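Response regulator (Helicobacter pylori, PDB 2PLN) is an orphan response regulator, seen here as its N-terminal receiver domain, that probably binds promoter DNA and controls transcription. Local coordinates at the interface of chains A and B. Coordinates in Å, arbitrary orientation; residue numbers count along the deposited sequence, not the author numbering. Chains: chain A/B, Response regulator.

The interface of chains A and B. Residues chain A 118-119, 121-122, 125-126; chain B 97-98, 101-102, 112.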
ATOM      1  N   ARG A 118      -3.167 -12.381  -2.569  1.00 29.70           N
ATOM      2  CA  ARG A 118      -2.679 -13.298  -1.526  1.00 29.68           C
ATOM      3  C   ARG A 118      -3.833 -14.139  -0.983  1.00 29.15           C
ATOM      4  O   ARG A 118      -3.703 -15.356  -0.756  1.00 29.77           O
ATOM      5  CB  ARG A 118      -1.978 -12.530  -0.394  1.00 30.55           C
ATOM      6  CG  ARG A 118      -1.008 -13.384   0.419  1.00 32.46           C
ATOM      7  CD  ARG A 118       0.162 -12.630   1.045  1.00 35.54           C
ATOM      8  NE  ARG A 118       1.238 -12.352   0.087  1.00 39.19           N
ATOM      9  CZ  ARG A 118       1.441 -11.172  -0.497  1.00 39.72           C
ATOM     10  NH1 ARG A 118       0.649 -10.146  -0.221  1.00 41.89           N
ATOM     11  NH2 ARG A 118       2.442 -11.000  -1.354  1.00 42.06           N
ATOM     12  N   SER A 119      -4.965 -13.472  -0.793  1.00 27.37           N
ATOM     13  CA  SER A 119      -6.211 -14.055  -0.306  1.00 24.81           C
ATOM     14  C   SER A 119      -7.225 -12.935  -0.296  1.00 23.14           C
ATOM     15  O   SER A 119      -6.846 -11.735  -0.257  1.00 22.33           O
ATOM     16  CB  SER A 119      -6.067 -14.677   1.101  1.00 24.87           C
ATOM     17  OG  SER A 119      -6.248 -13.776   2.181  1.00 23.57           O
ATOM     18  N   LYS A 121      -9.135 -12.295   2.325  1.00 18.32           N
ATOM     19  CA  LYS A 121      -8.997 -11.670   3.641  1.00 18.62           C
ATOM     20  C   LYS A 121      -7.837 -10.638   3.698  1.00 17.17           C
ATOM     21  O   LYS A 121      -7.985  -9.579   4.284  1.00 16.50           O
ATOM     22  CB  LYS A 121      -8.831 -12.726   4.766  1.00 18.63           C
ATOM     23  CG  LYS A 121     -10.164 -13.312   5.277  1.00 19.54           C
ATOM     24  CD  LYS A 121      -9.931 -14.256   6.475  1.00 20.99           C
ATOM     25  CE  LYS A 121     -11.124 -15.214   6.614  1.00 25.89           C
ATOM     26  NZ  LYS A 121     -10.928 -16.191   7.737  1.00 29.63           N
ATOM     27  N   ALA A 122      -6.705 -10.978   3.097  1.00 16.99           N
ATOM     28  CA  ALA A 122      -5.554 -10.071   3.010  1.00 16.06           C
ATOM     29  C   ALA A 122      -5.888  -8.855   2.126  1.00 15.63           C
ATOM     30  O   ALA A 122      -5.490  -7.729   2.447  1.00 15.74           O
ATOM     31  CB  ALA A 122      -4.342 -10.811   2.458  1.00 16.96           C
ATOM     32  N   ALA A 125      -8.238  -6.647   4.202  1.00 13.00           N
ATOM     33  CA  ALA A 125      -7.473  -5.966   5.233  1.00 13.16           C
ATOM     34  C   ALA A 125      -6.719  -4.742   4.644  1.00 12.18           C
ATOM     35  O   ALA A 125      -6.638  -3.677   5.266  1.00 12.50           O
ATOM     36  CB  ALA A 125      -6.492  -6.946   5.883  1.00 12.91           C
ATOM     37  N   ARG A 126      -6.176  -4.907   3.448  1.00 11.89           N
ATOM     38  CA  ARG A 126      -5.458  -3.807   2.765  1.00 11.90           C
ATOM     39  C   ARG A 126      -6.450  -2.678   2.425  1.00 12.87           C
ATOM     40  O   ARG A 126      -6.152  -1.517   2.643  1.00 12.71           O
ATOM     41  CB  ARG A 126      -4.808  -4.314   1.481  1.00 11.78           C
ATOM     42  CG  ARG A 126      -4.085  -3.240   0.588  1.00 11.10           C
ATOM     43  CD  ARG A 126      -3.332  -3.858  -0.570  1.00 11.16           C
ATOM     44  NE  ARG A 126      -2.284  -4.756  -0.077  1.00 10.74           N
ATOM     45  CZ  ARG A 126      -1.027  -4.381   0.202  1.00 11.67           C
ATOM     46  NH1 ARG A 126      -0.643  -3.121  -0.031  1.00  9.89           N
ATOM     47  NH2 ARG A 126      -0.152  -5.278   0.712  1.00 11.00           N
TER
ATOM     48  N   THR B  97       2.676 -14.237   4.233  1.00 25.55           N
ATOM     49  CA  THR B  97       1.501 -15.089   4.252  1.00 24.31           C
ATOM     50  C   THR B  97       0.277 -14.200   4.346  1.00 23.85           C
ATOM     51  O   THR B  97       0.360 -13.074   4.833  1.00 21.64           O
ATOM     52  CB  THR B  97       1.509 -16.032   5.461  1.00 24.49           C
ATOM     53  OG1 THR B  97       1.554 -15.257   6.667  1.00 24.07           O
ATOM     54  CG2 THR B  97       2.803 -16.899   5.506  1.00 25.62           C
ATOM     55  N   SER B  98      -0.864 -14.741   3.930  1.00 23.75           N
ATOM     56  CA  SER B  98      -2.138 -14.082   4.133  1.00 23.72           C
ATOM     57  C   SER B  98      -2.348 -13.732   5.605  1.00 23.09           C
ATOM     58  O   SER B  98      -2.716 -12.595   5.942  1.00 22.19           O
ATOM     59  CB  SER B  98      -3.277 -14.979   3.644  1.00 23.67           C
ATOM     60  OG  SER B  98      -4.511 -14.379   3.993  1.00 26.87           O
ATOM     61  N   GLU B 101      -0.035 -10.819   6.692  1.00 16.18           N
ATOM     62  CA  GLU B 101      -0.542  -9.581   6.045  1.00 16.28           C
ATOM     63  C   GLU B 101      -1.750  -9.001   6.783  1.00 16.20           C
ATOM     64  O   GLU B 101      -1.792  -7.791   7.120  1.00 15.57           O
ATOM     65  CB  GLU B 101      -0.859  -9.845   4.582  1.00 16.95           C
ATOM     66  CG  GLU B 101      -1.316  -8.601   3.829  1.00 17.14           C
ATOM     67  CD  GLU B 101      -1.145  -8.708   2.340  1.00 18.91           C
ATOM     68  OE1 GLU B 101      -0.899  -9.807   1.828  1.00 21.42           O
ATOM     69  OE2 GLU B 101      -1.261  -7.681   1.666  1.00 18.40           O
ATOM     70  N   VAL B 102      -2.740  -9.855   7.052  1.00 15.63           N
ATOM     71  CA  VAL B 102      -3.919  -9.406   7.796  1.00 16.55           C
ATOM     72  C   VAL B 102      -3.520  -8.822   9.158  1.00 16.88           C
ATOM     73  O   VAL B 102      -3.982  -7.742   9.532  1.00 17.64           O
ATOM     74  CB  VAL B 102      -4.958 -10.558   7.970  1.00 15.57           C
ATOM     75  CG1 VAL B 102      -6.078 -10.162   8.946  1.00 16.79           C
ATOM     76  CG2 VAL B 102      -5.518 -10.953   6.622  1.00 16.48           C
ATOM     77  N   TYR B 112       2.205  -3.656   3.607  1.00 11.94           N
ATOM     78  CA  TYR B 112       2.810  -4.971   3.748  1.00 13.41           C
ATOM     79  C   TYR B 112       3.373  -5.351   2.378  1.00 14.00           C
ATOM     80  O   TYR B 112       2.639  -5.384   1.372  1.00 13.99           O
ATOM     81  CB  TYR B 112       1.753  -5.975   4.213  1.00 13.32           C
ATOM     82  CG  TYR B 112       2.287  -7.372   4.470  1.00 15.21           C
ATOM     83  CD1 TYR B 112       2.116  -8.375   3.528  1.00 15.06           C
ATOM     84  CD2 TYR B 112       2.961  -7.698   5.670  1.00 14.83           C
ATOM     85  CE1 TYR B 112       2.599  -9.693   3.769  1.00 16.16           C
ATOM     86  CE2 TYR B 112       3.436  -9.013   5.907  1.00 14.50           C
ATOM     87  CZ  TYR B 112       3.258  -9.987   4.951  1.00 15.97           C
ATOM     88  OH  TYR B 112       3.756 -11.295   5.179  1.00 17.89           O
TER
HETATM   89  O   HOH W   1      -3.260  -7.399   0.122  1.00 18.75           O
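B:Glu101 reaches from helix 98-106 of one receiver domain to two arginines of the other, A:Arg118 and A:Arg126. The interface is two-fold symmetric, and a twin of this patch exists with the chains exchanged. Pairing through this face, helix 98-106 against helix 120-130, is typical of OmpR/PhoB-type receiver domains, so the dimer is plausibly the biological one.

The B:Glu101 side chain leaves its helix with CG anti to the backbone N (chi1 -177°) and stays extended. Its CB and CG lie alongside the methyl of A:Ala122, with CG 4.0 Å from A:Ala122 CB. CD packs on the same methyl. At the tip the two carboxylate oxygens part company. OE1 takes a salt bridge on its syn side from A:Arg118 NH1 at 2.6 Å, although this arginine is poorly ordered. OE2 is met on its anti side by A:Arg126 NH2 at 2.8 Å, also a salt bridge. Both nitrogens come in tilted from the carboxylate plane. The A:Arg126 guanidinium stands nearly upright to the carboxylate, with 82° between the planes. NH2 bonds to OE2 directly, while A:Arg126 NE reaches it through water 1, whose oxygen lies 2.8 Å from NE. The two positive groups would favour a charged carboxylate.

A bend at chi3 (-61°) turns the A:Arg126 guanidinium toward chain B. Its NH2 also donates to the backbone carbonyl of B:Tyr112, on a lone pair, and so ties the arginine to strand 111-114. Within chain B, the B:Tyr112 ring lies with one face against B:Glu101 CA and may steady the start of the glutamate.

B:Val102 continues the apolar contact. Its CG2 sits 3.7 Å from A:Ala122 CA, and its CA faces A:Ala125 CB. At the other end the hydroxyls A:Ser119 OG and B:Ser98 OG are hydrogen-bonded tip to tip, 2.6 Å apart; which one donates is not decided. A:Ser119 OG also accepts the backbone N-H of A:Ala122 at 3.0 Å, an N-cap on the first turn of helix 120-130.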